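Local coordinates for protein disulfide isomerase (Pseudomonas aeruginosa, PDB 4N30) that probably acts as a DsbA-type thiol-disulfide oxidoreductase of the thioredoxin family, taking part in disulfide bond formation, at residues A[56-61]-A[84-89]; A[62-67]-A[127-132]; A[103-108]-A[137-142]; A[193-198]-A[212-217]. One frame throughout, in Å; residues are numbered along the deposited sequence. Where two conformers were deposited one is given.

Contact 1 (A[56-61]-A[84-89]); sequences WTINEY and PDVNLV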
loop_
_atom_site.group_PDB
_atom_site.type_symbol
_atom_site.label_atom_id
_atom_site.label_comp_id
_atom_site.label_asym_id
_atom_site.label_seq_id
_atom_site.Cartn_x
_atom_site.Cartn_y
_atom_site.Cartn_z
ATOM N N TRP A 56 12.218 -6.628 -8.710
ATOM C CA TRP A 56 11.691 -7.043 -7.385
ATOM C C TRP A 56 10.563 -6.106 -7.079
ATOM O O TRP A 56 10.591 -4.896 -7.397
ATOM C CB TRP A 56 12.775 -6.847 -6.328
ATOM C CG TRP A 56 13.869 -7.876 -6.527
ATOM C CD1 TRP A 56 13.855 -9.188 -6.220
ATOM C CD2 TRP A 56 15.134 -7.598 -7.147
ATOM N NE1 TRP A 56 15.088 -9.799 -6.585
ATOM C CE2 TRP A 56 15.885 -8.852 -7.148
ATOM C CE3 TRP A 56 15.761 -6.445 -7.649
ATOM C CZ2 TRP A 56 17.175 -8.956 -7.683
ATOM C CZ3 TRP A 56 17.116 -6.556 -8.112
ATOM C CH2 TRP A 56 17.776 -7.801 -8.127
ATOM N N THR A 57 9.545 -6.642 -6.423
ATOM C CA THR A 57 8.379 -5.832 -5.985
ATOM C C THR A 57 8.302 -5.938 -4.455
ATOM O O THR A 57 8.236 -7.062 -3.906
ATOM C CB THR A 57 7.139 -6.424 -6.505
ATOM O OG1 THR A 57 7.068 -6.159 -7.929
ATOM C CG2 THR A 57 5.811 -5.755 -5.879
ATOM N N ILE A 58 8.290 -4.784 -3.799
ATOM C CA ILE A 58 7.992 -4.697 -2.347
ATOM C C ILE A 58 6.492 -4.540 -2.165
ATOM O O ILE A 58 5.944 -3.469 -2.607
ATOM C CB ILE A 58 8.689 -3.528 -1.695
ATOM C CG1 ILE A 58 10.236 -3.633 -1.802
ATOM C CG2 ILE A 58 8.251 -3.384 -0.236
ATOM C CD1 ILE A 58 11.037 -2.398 -1.375
ATOM N N ASN A 59 5.784 -5.566 -1.705
ATOM C CA ASN A 59 4.380 -5.469 -1.322
ATOM C C ASN A 59 4.275 -4.963 0.086
ATOM O O ASN A 59 4.801 -5.632 0.999
ATOM C CB ASN A 59 3.692 -6.849 -1.417
ATOM C CG ASN A 59 3.617 -7.321 -2.829
ATOM O OD1 ASN A 59 2.694 -6.960 -3.561
ATOM N ND2 ASN A 59 4.613 -8.112 -3.245
ATOM N N GLU A 60 3.760 -3.756 0.255
ATOM C CA GLU A 60 3.724 -3.123 1.588
ATOM C C GLU A 60 2.306 -3.250 2.130
ATOM O O GLU A 60 1.390 -2.575 1.635
ATOM C CB GLU A 60 4.130 -1.612 1.485
ATOM C CG GLU A 60 3.998 -0.887 2.820
ATOM C CD GLU A 60 4.047 0.615 2.740
ATOM O OE1 GLU A 60 4.107 1.191 1.714
ATOM O OE2 GLU A 60 3.913 1.195 3.868
ATOM N N TYR A 61 2.087 -4.162 3.042
ATOM C CA TYR A 61 0.808 -4.312 3.711
ATOM C C TYR A 61 0.686 -3.221 4.735
ATOM O O TYR A 61 1.488 -3.126 5.695
ATOM C CB TYR A 61 0.684 -5.694 4.387
ATOM C CG TYR A 61 0.494 -6.781 3.359
ATOM C CD1 TYR A 61 -0.783 -7.239 3.051
ATOM C CD2 TYR A 61 1.596 -7.357 2.686
ATOM C CE1 TYR A 61 -1.006 -8.199 2.059
ATOM C CE2 TYR A 61 1.389 -8.338 1.683
ATOM C CZ TYR A 61 0.092 -8.742 1.459
ATOM O OH TYR A 61 -0.150 -9.673 0.437
ATOM N N PRO A 84 15.696 1.771 -9.117
ATOM C CA PRO A 84 14.766 1.513 -10.231
ATOM C C PRO A 84 14.421 0.049 -10.482
ATOM O O PRO A 84 13.339 -0.213 -11.011
ATOM C CB PRO A 84 15.452 2.183 -11.446
ATOM C CG PRO A 84 16.293 3.226 -10.854
ATOM C CD PRO A 84 16.728 2.769 -9.492
ATOM N N ASP A 85 15.315 -0.833 -10.008
ATOM C CA ASP A 85 15.085 -2.261 -10.140
ATOM C C ASP A 85 14.011 -2.850 -9.198
ATOM O O ASP A 85 13.611 -4.016 -9.337
ATOM C CB ASP A 85 16.397 -3.051 -9.984
ATOM C CG ASP A 85 17.325 -2.843 -11.169
ATOM O OD1 ASP A 85 16.820 -3.009 -12.306
ATOM O OD2 ASP A 85 18.503 -2.527 -10.921
ATOM N N VAL A 86 13.514 -1.979 -8.299
ATOM C CA VAL A 86 12.523 -2.390 -7.272
ATOM C C VAL A 86 11.314 -1.489 -7.385
ATOM O O VAL A 86 11.496 -0.247 -7.578
ATOM C CB VAL A 86 13.145 -2.269 -5.868
ATOM C CG1 VAL A 86 12.168 -2.845 -4.823
ATOM C CG2 VAL A 86 14.489 -3.003 -5.800
ATOM N N ASN A 87 10.134 -2.072 -7.350
ATOM C CA ASN A 87 8.917 -1.239 -7.292
ATOM C C ASN A 87 8.175 -1.572 -6.025
ATOM O O ASN A 87 8.628 -2.363 -5.192
ATOM C CB ASN A 87 8.113 -1.378 -8.607
ATOM C CG ASN A 87 7.531 -2.733 -8.777
ATOM O OD1 ASN A 87 7.316 -3.507 -7.877
ATOM N ND2 ASN A 87 7.231 -3.037 -10.050
ATOM N N LEU A 88 7.088 -0.843 -5.823
ATOM C CA LEU A 88 6.324 -0.874 -4.556
ATOM C C LEU A 88 4.866 -1.036 -4.869
ATOM O O LEU A 88 4.336 -0.299 -5.747
ATOM C CB LEU A 88 6.566 0.505 -3.813
ATOM C CG LEU A 88 5.660 0.771 -2.626
ATOM C CD1 LEU A 88 5.940 -0.209 -1.466
ATOM C CD2 LEU A 88 5.947 2.153 -2.078
ATOM N N VAL A 89 4.193 -1.999 -4.245
ATOM C CA VAL A 89 2.758 -2.142 -4.383
ATOM C C VAL A 89 2.090 -2.040 -3.070
ATOM O O VAL A 89 2.514 -2.749 -2.090
ATOM C CB VAL A 89 2.392 -3.485 -5.094
ATOM C CG1 VAL A 89 0.889 -3.659 -5.105
ATOM C CG2 VAL A 89 2.978 -3.488 -6.527
HETATM O O HOH W 1 5.820 -5.476 -10.913
#

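Contact 2 (A[62-67]-A[127-132]); sequences ADLECP and AIFAQS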
loop_
_atom_site.group_PDB
_atom_site.type_symbol
_atom_site.label_atom_id
_atom_site.label_comp_id
_atom_site.label_asym_id
_atom_site.label_seq_id
_atom_site.Cartn_x
_atom_site.Cartn_y
_atom_site.Cartn_z
ATOM N N ALA A 62 -0.315 -2.367 4.585
ATOM C CA ALA A 62 -0.354 -1.100 5.309
ATOM C C ALA A 62 -1.753 -0.607 5.600
ATOM O O ALA A 62 -2.756 -1.053 5.005
ATOM C CB ALA A 62 0.413 -0.037 4.533
ATOM N N ASP A 63 -1.805 0.274 6.596
ATOM C CA ASP A 63 -3.077 0.759 7.220
ATOM C C ASP A 63 -2.913 2.285 7.355
ATOM O O ASP A 63 -1.877 2.776 7.841
ATOM C CB ASP A 63 -3.115 0.049 8.607
ATOM C CG ASP A 63 -4.123 0.629 9.586
ATOM O OD1 ASP A 63 -4.695 1.685 9.413
ATOM O OD2 ASP A 63 -4.333 -0.114 10.626
ATOM N N LEU A 64 -3.902 3.021 6.819
ATOM C CA LEU A 64 -3.799 4.472 6.712
ATOM C C LEU A 64 -3.995 5.152 8.093
ATOM O O LEU A 64 -3.713 6.371 8.142
ATOM C CB LEU A 64 -4.842 4.936 5.689
ATOM C CG LEU A 64 -4.331 4.661 4.261
ATOM C CD1 LEU A 64 -5.515 4.594 3.267
ATOM C CD2 LEU A 64 -3.292 5.695 3.786
ATOM N N GLU A 65 -4.366 4.441 9.123
ATOM C CA GLU A 65 -4.377 4.891 10.515
ATOM C C GLU A 65 -3.122 4.540 11.252
ATOM O O GLU A 65 -3.017 4.945 12.439
ATOM C CB GLU A 65 -5.631 4.358 11.235
ATOM C CG GLU A 65 -6.946 4.968 10.729
ATOM C CD GLU A 65 -6.960 6.449 10.976
ATOM O OE1 GLU A 65 -6.610 7.208 10.106
ATOM O OE2 GLU A 65 -7.273 6.854 12.124
ATOM N N CYS A 66 -2.223 3.785 10.678
ATOM C CA CYS A 66 -1.073 3.247 11.454
ATOM C C CYS A 66 0.074 4.218 11.425
ATOM O O CYS A 66 0.540 4.728 10.398
ATOM C CB CYS A 66 -0.673 1.923 10.768
ATOM S SG CYS A 66 0.955 1.341 11.354
ATOM N N PRO A 67 0.533 4.582 12.649
ATOM C CA PRO A 67 1.594 5.612 12.737
ATOM C C PRO A 67 2.896 5.128 12.157
ATOM O O PRO A 67 3.715 5.993 11.769
ATOM C CB PRO A 67 1.678 5.853 14.289
ATOM C CG PRO A 67 1.228 4.575 14.885
ATOM C CD PRO A 67 0.111 4.058 13.965
ATOM N N ALA A 127 -2.401 12.393 1.251
ATOM C CA ALA A 127 -3.383 13.327 1.817
ATOM C C ALA A 127 -4.033 12.731 3.052
ATOM O O ALA A 127 -4.278 13.456 4.038
ATOM C CB ALA A 127 -4.461 13.629 0.756
ATOM N N ILE A 128 -4.369 11.451 3.045
ATOM C CA ILE A 128 -5.018 10.785 4.186
ATOM C C ILE A 128 -4.043 10.723 5.324
ATOM O O ILE A 128 -4.397 11.047 6.503
ATOM C CB ILE A 128 -5.604 9.409 3.817
ATOM C CG1 ILE A 128 -6.758 9.631 2.880
ATOM C CG2 ILE A 128 -6.020 8.667 5.108
ATOM C CD1 ILE A 128 -7.219 8.311 2.241
ATOM N N PHE A 129 -2.781 10.391 5.063
ATOM C CA PHE A 129 -1.826 10.373 6.189
ATOM C C PHE A 129 -1.662 11.795 6.776
ATOM O O PHE A 129 -1.468 11.916 7.993
ATOM C CB PHE A 129 -0.421 9.860 5.707
ATOM C CG PHE A 129 -0.266 8.371 5.710
ATOM C CD1 PHE A 129 -0.664 7.604 6.790
ATOM C CD2 PHE A 129 0.361 7.737 4.644
ATOM C CE1 PHE A 129 -0.505 6.214 6.801
ATOM C CE2 PHE A 129 0.534 6.344 4.648
ATOM C CZ PHE A 129 0.076 5.604 5.744
ATOM N N ALA A 130 -1.745 12.815 5.959
ATOM C CA ALA A 130 -1.620 14.209 6.498
ATOM C C ALA A 130 -2.867 14.628 7.193
ATOM O O ALA A 130 -2.746 15.332 8.205
ATOM C CB ALA A 130 -1.377 15.172 5.319
ATOM N N GLN A 131 -4.036 14.257 6.754
ATOM C CA GLN A 131 -5.283 14.828 7.242
ATOM C C GLN A 131 -5.940 14.041 8.358
ATOM O O GLN A 131 -6.710 14.628 9.098
ATOM C CB GLN A 131 -6.247 15.009 6.041
ATOM C CG GLN A 131 -5.740 16.093 5.059
ATOM C CD GLN A 131 -6.631 16.221 3.901
ATOM O OE1 GLN A 131 -7.842 16.044 3.987
ATOM N NE2 GLN A 131 -5.997 16.536 2.778
ATOM N N SER A 132 -5.773 12.726 8.363
ATOM C CA SER A 132 -6.374 11.924 9.450
ATOM C C SER A 132 -5.789 12.245 10.825
ATOM O O SER A 132 -4.564 12.473 10.927
ATOM C CB SER A 132 -6.226 10.432 9.119
ATOM O OG SER A 132 -6.831 9.756 10.202
#

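Contact 3 (A[103-108]-A[137-142]); sequences RHQARL and GGLPGG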
loop_
_atom_site.group_PDB
_atom_site.type_symbol
_atom_site.label_atom_id
_atom_site.label_comp_id
_atom_site.label_asym_id
_atom_site.label_seq_id
_atom_site.Cartn_x
_atom_site.Cartn_y
_atom_site.Cartn_z
ATOM N N ARG A 103 -10.780 1.317 7.411
ATOM C CA ARG A 103 -11.513 0.675 6.258
ATOM C C ARG A 103 -12.033 1.740 5.270
ATOM O O ARG A 103 -11.894 1.563 4.052
ATOM C CB ARG A 103 -12.679 -0.168 6.801
ATOM C CG ARG A 103 -12.204 -1.247 7.750
ATOM C CD ARG A 103 -13.284 -2.214 8.156
ATOM N NE ARG A 103 -14.393 -1.582 8.872
ATOM C CZ ARG A 103 -14.585 -1.630 10.196
ATOM N NH1 ARG A 103 -13.720 -2.217 11.053
ATOM N NH2 ARG A 103 -15.714 -1.075 10.665
ATOM N N HIS A 104 -12.659 2.793 5.807
ATOM C CA HIS A 104 -13.202 3.832 4.918
ATOM C C HIS A 104 -12.039 4.467 4.156
ATOM O O HIS A 104 -12.214 4.756 2.955
ATOM C CB HIS A 104 -13.762 4.905 5.902
ATOM C CG HIS A 104 -14.229 6.157 5.220
ATOM N ND1 HIS A 104 -15.155 6.136 4.184
ATOM C CD2 HIS A 104 -13.823 7.426 5.431
ATOM C CE1 HIS A 104 -15.346 7.423 3.811
ATOM N NE2 HIS A 104 -14.529 8.219 4.551
ATOM N N GLN A 105 -10.870 4.677 4.786
ATOM C CA GLN A 105 -9.754 5.303 4.096
ATOM C C GLN A 105 -9.180 4.380 3.030
ATOM O O GLN A 105 -8.772 4.893 1.937
ATOM C CB GLN A 105 -8.730 5.734 5.129
ATOM C CG GLN A 105 -9.297 6.942 5.902
ATOM C CD GLN A 105 -8.614 7.133 7.264
ATOM O OE1 GLN A 105 -7.431 6.692 7.494
ATOM N NE2 GLN A 105 -9.287 7.776 8.148
ATOM N N ALA A 106 -9.167 3.048 3.234
ATOM C CA ALA A 106 -8.766 2.138 2.202
ATOM C C ALA A 106 -9.690 2.297 0.960
ATOM O O ALA A 106 -9.242 2.265 -0.180
ATOM C CB ALA A 106 -8.762 0.702 2.752
ATOM N N ARG A 107 -10.973 2.406 1.233
ATOM C CA ARG A 107 -11.903 2.573 0.111
ATOM C C ARG A 107 -11.698 3.889 -0.578
ATOM O O ARG A 107 -11.797 3.933 -1.845
ATOM C CB ARG A 107 -13.326 2.423 0.629
ATOM C CG ARG A 107 -13.745 1.044 1.166
ATOM C CD ARG A 107 -15.158 0.957 1.706
ATOM N NE ARG A 107 -15.310 -0.122 2.620
ATOM C CZ ARG A 107 -15.456 0.004 3.962
ATOM N NH1 ARG A 107 -15.721 1.171 4.534
ATOM N NH2 ARG A 107 -15.600 -1.131 4.625
ATOM N N LEU A 108 -11.426 4.959 0.100
ATOM C CA LEU A 108 -11.190 6.256 -0.505
ATOM C C LEU A 108 -9.996 6.167 -1.454
ATOM O O LEU A 108 -10.079 6.673 -2.606
ATOM C CB LEU A 108 -10.892 7.344 0.516
ATOM C CG LEU A 108 -12.086 7.788 1.279
ATOM C CD1 LEU A 108 -11.624 8.749 2.371
ATOM C CD2 LEU A 108 -13.110 8.446 0.377
ATOM N N GLY A 137 -8.796 7.643 14.903
ATOM C CA GLY A 137 -9.553 8.922 14.900
ATOM C C GLY A 137 -10.032 9.307 13.526
ATOM O O GLY A 137 -11.116 9.953 13.398
ATOM N N GLY A 138 -9.337 8.927 12.444
ATOM C CA GLY A 138 -9.864 9.137 11.089
ATOM C C GLY A 138 -9.834 10.593 10.642
ATOM O O GLY A 138 -9.365 11.553 11.315
ATOM N N LEU A 139 -10.366 10.773 9.434
ATOM C CA LEU A 139 -10.502 12.105 8.811
ATOM C C LEU A 139 -11.633 12.840 9.541
ATOM O O LEU A 139 -12.670 12.242 9.888
ATOM C CB LEU A 139 -10.874 11.945 7.345
ATOM C CG LEU A 139 -9.810 11.245 6.497
ATOM C CD1 LEU A 139 -10.385 10.728 5.176
ATOM C CD2 LEU A 139 -8.702 12.234 6.221
ATOM N N PRO A 140 -11.562 14.133 9.708
ATOM C CA PRO A 140 -12.687 14.902 10.293
ATOM C C PRO A 140 -13.923 14.734 9.445
ATOM O O PRO A 140 -13.907 14.923 8.215
ATOM C CB PRO A 140 -12.144 16.325 10.188
ATOM C CG PRO A 140 -10.678 16.188 10.402
ATOM C CD PRO A 140 -10.413 14.986 9.418
ATOM N N GLY A 141 -15.038 14.312 10.045
ATOM C CA GLY A 141 -16.264 14.074 9.340
ATOM C C GLY A 141 -16.157 12.937 8.319
ATOM O O GLY A 141 -16.959 12.825 7.378
ATOM N N GLY A 142 -15.083 12.154 8.368
ATOM C CA GLY A 142 -14.842 11.159 7.312
ATOM C C GLY A 142 -14.458 11.790 5.959
ATOM O O GLY A 142 -14.395 11.064 4.899
#

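Contact 4 (A[193-198]-A[212-217]); sequences TGRSVK and IDWLAK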
loop_
_atom_site.group_PDB
_atom_site.type_symbol
_atom_site.label_atom_id
_atom_site.label_comp_id
_atom_site.label_asym_id
_atom_site.label_seq_id
_atom_site.Cartn_x
_atom_site.Cartn_y
_atom_site.Cartn_z
ATOM N N THR A 193 11.816 -15.052 -10.569
ATOM C CA THR A 193 11.855 -16.455 -10.058
ATOM C C THR A 193 10.582 -16.839 -9.339
ATOM O O THR A 193 10.380 -18.038 -9.080
ATOM C CB THR A 193 13.030 -16.636 -9.061
ATOM O OG1 THR A 193 12.671 -15.866 -7.876
ATOM C CG2 THR A 193 14.313 -16.175 -9.573
ATOM N N GLY A 194 9.786 -15.861 -8.931
ATOM C CA GLY A 194 8.651 -16.159 -8.120
ATOM C C GLY A 194 8.902 -16.275 -6.614
ATOM O O GLY A 194 7.920 -16.385 -5.874
ATOM N N ARG A 195 10.159 -16.266 -6.161
ATOM C CA ARG A 195 10.426 -16.451 -4.759
ATOM C C ARG A 195 10.047 -15.131 -4.025
ATOM O O ARG A 195 10.195 -14.009 -4.565
ATOM C CB ARG A 195 11.936 -16.694 -4.661
ATOM C CG ARG A 195 12.446 -17.163 -3.323
ATOM C CD ARG A 195 13.924 -17.411 -3.342
ATOM N NE ARG A 195 14.354 -18.041 -2.135
ATOM C CZ ARG A 195 15.631 -18.224 -1.913
ATOM N NH1 ARG A 195 16.583 -17.891 -2.811
ATOM N NH2 ARG A 195 15.953 -18.919 -0.796
ATOM N N SER A 196 9.660 -15.294 -2.763
ATOM C CA SER A 196 9.352 -14.103 -1.925
ATOM C C SER A 196 9.821 -14.292 -0.517
ATOM O O SER A 196 10.159 -15.387 -0.100
ATOM C CB SER A 196 7.878 -13.818 -1.931
ATOM O OG SER A 196 7.133 -14.835 -1.275
ATOM N N VAL A 197 9.939 -13.171 0.187
ATOM C CA VAL A 197 10.324 -13.195 1.579
ATOM C C VAL A 197 9.519 -12.141 2.328
ATOM O O VAL A 197 9.293 -11.023 1.842
ATOM C CB VAL A 197 11.832 -12.978 1.714
ATOM C CG1 VAL A 197 12.335 -11.617 1.211
ATOM C CG2 VAL A 197 12.302 -13.070 3.155
ATOM N N LYS A 198 9.137 -12.443 3.557
ATOM C CA LYS A 198 8.327 -11.533 4.382
ATOM C C LYS A 198 9.228 -10.879 5.413
ATOM O O LYS A 198 10.113 -11.534 6.094
ATOM C CB LYS A 198 7.240 -12.365 5.022
ATOM C CG LYS A 198 6.339 -11.466 5.840
ATOM C CD LYS A 198 5.458 -12.174 6.856
ATOM C CE LYS A 198 4.665 -13.329 6.329
ATOM N NZ LYS A 198 4.307 -14.366 7.410
ATOM N N ILE A 212 16.811 -8.844 -0.327
ATOM C CA ILE A 212 16.897 -9.113 -1.794
ATOM C C ILE A 212 18.096 -10.071 -2.041
ATOM O O ILE A 212 18.036 -10.959 -2.885
ATOM C CB ILE A 212 16.980 -7.775 -2.560
ATOM C CG1 ILE A 212 15.589 -7.111 -2.477
ATOM C CG2 ILE A 212 17.360 -8.037 -4.036
ATOM C CD1 ILE A 212 15.646 -5.673 -2.958
ATOM N N ASP A 213 19.198 -9.894 -1.301
ATOM C CA ASP A 213 20.338 -10.784 -1.381
ATOM C C ASP A 213 19.913 -12.204 -1.014
ATOM O O ASP A 213 20.340 -13.174 -1.648
ATOM C CB ASP A 213 21.431 -10.234 -0.487
ATOM C CG ASP A 213 22.629 -11.080 -0.428
ATOM O OD1 ASP A 213 23.577 -10.841 -1.165
ATOM O OD2 ASP A 213 22.708 -11.962 0.476
ATOM N N TRP A 214 19.081 -12.332 0.031
ATOM C CA TRP A 214 18.581 -13.675 0.356
ATOM C C TRP A 214 17.749 -14.301 -0.777
ATOM O O TRP A 214 17.893 -15.496 -1.083
ATOM C CB TRP A 214 17.764 -13.557 1.648
ATOM C CG TRP A 214 17.208 -14.876 2.141
ATOM C CD1 TRP A 214 17.793 -15.688 3.135
ATOM C CD2 TRP A 214 15.949 -15.481 1.820
ATOM N NE1 TRP A 214 16.970 -16.784 3.393
ATOM C CE2 TRP A 214 15.865 -16.710 2.582
ATOM C CE3 TRP A 214 14.927 -15.153 0.923
ATOM C CZ2 TRP A 214 14.750 -17.550 2.556
ATOM C CZ3 TRP A 214 13.778 -16.040 0.867
ATOM C CH2 TRP A 214 13.714 -17.189 1.669
ATOM N N LEU A 215 16.969 -13.467 -1.467
ATOM C CA LEU A 215 16.198 -13.974 -2.602
ATOM C C LEU A 215 17.115 -14.402 -3.766
ATOM O O LEU A 215 16.819 -15.430 -4.420
ATOM C CB LEU A 215 15.229 -12.903 -3.074
ATOM C CG LEU A 215 14.041 -12.579 -2.175
ATOM C CD1 LEU A 215 13.349 -11.324 -2.741
ATOM C CD2 LEU A 215 13.064 -13.740 -2.121
ATOM N N ALA A 216 18.144 -13.613 -4.053
ATOM C CA ALA A 216 18.665 -13.600 -5.394
ATOM C C ALA A 216 20.152 -13.218 -5.504
ATOM O O ALA A 216 20.579 -12.954 -6.676
ATOM C CB ALA A 216 17.848 -12.530 -6.208
ATOM N N LYS A 217 20.966 -13.481 -4.515
ATOM C CA LYS A 217 22.412 -12.983 -4.579
ATOM C C LYS A 217 23.101 -13.639 -5.787
ATOM O O LYS A 217 24.056 -13.068 -6.334
ATOM C CB LYS A 217 23.141 -13.310 -3.285
ATOM C CG LYS A 217 23.312 -14.789 -3.028
ATOM C CD LYS A 217 23.958 -15.064 -1.677
ATOM C CE LYS A 217 23.106 -14.946 -0.497
ATOM N NZ LYS A 217 21.844 -15.705 -0.463
HETATM O O HOH W 2 14.724 -15.016 -6.308
HETATM O O HOH W 3 18.440 -17.854 0.427
#

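Contact 1 (A[56-61]-A[84-89])
The parallel pair of central strands, Trp56–Tyr61 beside Val86–Val89, runs in register from Trp56 opposite Val86 to Asn59 opposite Val89, with axes 4.5 Å apart and inclined by 26°. Five backbone hydrogen bonds tie the pair: Ile58 N gives to Asn87 O at 2.8 Å, Val89 N to Ile58 O at 2.8 Å, and Trp56 N–Asp85 O, Asn87 N–Trp56 O and Glu60 N–Val89 O complete the ladder. These are the two strands of a right-handed beta-alpha-beta crossover of the thioredoxin fold, with helix 67-81 as the connection. On the face carrying Ile58 and Leu88, Ile58 CD1 meets Val86 CG1 at 3.7 Å, and Leu76 of that helix touches both Ile58 and Leu88. Glu60 CB rests 3.7 Å from Leu88 CD1; its OE2 is hydrogen-bonded to Thr73 OG1, whereas OE1 is buried with no polar partner in the model. The other face is partly polar. Asn87 CG sits between its own N and carbonyl carbon (chi1 68°), and OD1 comes within 2.7 Å of Thr57 OG1, whose single proton could also go to Asn191 OD1. Asn87 ND2 donates to a water and to Asp51 O. Beyond them Thr57 CG2 packs 3.7 Å from Val89 CG2.

Contact 2 (A[62-67]-A[127-132])
Leu64 packs against Ile128 and Phe129 at the C-terminal end of helix 99-131, and its side chain can be traced outward. CB lies 4.0 Å from Ile128 CG2. CG stands anti to the carbonyl carbon (chi1 -78°), and beyond it the CD2 branch settles over a face of the Phe129 ring, 4.0 Å from the centroid and 13° off the normal: a CH-pi contact, in which the two side chains cross at about a right angle. Backbone oxygens approach the same ring, with Leu64 O 3.5 Å from Phe129 CE1 and Asp63 O at the edge, near the ring plane. The loop that supplies these atoms makes a type I turn from Asp63 to Cys66, reinforced by an Asx turn in which Asp63 OD1 accepts from Glu65 N at 2.8 Å. Cys66 is the N-cap of helix 67-81, where its thiol caps a backbone N; with Cys69 it forms a CxxC pair at a helix start, consistent with the redox site of a thioredoxin-type enzyme. On the polar side the bent Glu65 chain brings OE1 within 2.6 Å of Ser132 OG, which donates to the syn lone pair. The other carboxylate oxygen, OE2, receives the backbone N-H groups of Gly136 and Gly138, while Ser132 OG is itself bonded to Gly134 N.

Contact 3 (A[103-108]-A[137-142])
His104 and Leu108, one turn apart on helix 99-131, meet Gly142 and Leu139 of the following loop. The packed part is small. Leu108 CD1 and Leu139 CD1 come tip to tip at 3.6 Å, and the aliphatic CG of Gln105 adds a contact 4.0 Å from the same Leu139 CD1. Beside this apolar spot, the His104 side chain swings its CG anti to the backbone N (chi1 173°), and NE2 donates to Gly142 O over 2.9 Å with 162° at the hydrogen. The oxygen lies close to the imidazole plane and accepts on a lone pair, while Leu108 CG sits 4.0 Å above one face of the ring, offset toward its rim. The loop folds back on itself here, since Gly142 N bonds to Leu139 O at 2.9 Å. By contrast, Pro140 and Gly141, at the outer bend of that turn, are exposed to solvent and do not touch the helix segment. Gly138, Gly141 and Gly142 all have positive phi, a backbone shape that favours glycine. Around the contact, Leu108 also packs on Leu154 and Ala158 of helix 151-160, which the Cys111–Cys157 disulfide joins to helix 99-131, and Arg107 touches Ile164 and Ile168 of helix 162-177.

Contact 4 (A[193-198]-A[212-217])
Arg195 holds CG anti to its backbone N (chi1 -169°) and stays extended as far as NE, which comes 3.7 Å from Trp214 CZ3; Trp214 also sets CG anti to its N (chi1 -178°). Arg195 CZ lies 4.2 Å from the centroid of the six-membered ring of Trp214 and 17° off its normal, a cation-pi contact over the face, although the two planes are well away from parallel. NH1 reaches past the ring to the C-terminal part of helix 205-216, where it makes a weak hydrogen bond to Leu215 O at 2.9 Å. A positive group beside Leu215 O may be favoured by the partial negative charge of that part of the helix. Two waters reinforce the link: one accepts from Arg195 NH2 and donates to Trp214 O, the other accepts from Thr193 OG1 and donates to Leu215 O. That hydroxyl also accepts from Arg195 N, closing an ST turn. Among the apolar atoms, Arg195 CG passes 3.7 Å from Leu215 CD2, Val197 CB touches Trp214 CZ3 at 3.7 Å, and Val197 CG1 meets Leu215 CG at 3.9 Å. The axes of segments 196-198 and 212-216 approach to 8.6 Å, at the protein surface; edge strand 196-200 is bonded through Val197 to strand 185-190, and Leu215 touches Trp56 farther into the sheet.

Contacts 1 and 4 are built on the same mixed sheet, their centres about 12 Å apart, and they touch where Trp56 packs on Ile212, Leu215 and Ala216 of helix 205-216. Contacts 2 and 3 lie on the opposite side of the chain's centre, their own centres about 9 Å apart, and share helix 99-131; Glu65 joins them through Gly138. Contact 1 runs straight into contact 2 along the chain, because residue 61 is followed by 62, yet their centres are about 20 Å apart. Contacts 1 and 2 interleave in sequence, as do 2 and 3, whereas contact 4 comes last. The loop 62-67, which bears the first cysteine of the putative CxxC site, is one of the places where the sheet meets helix 99-131.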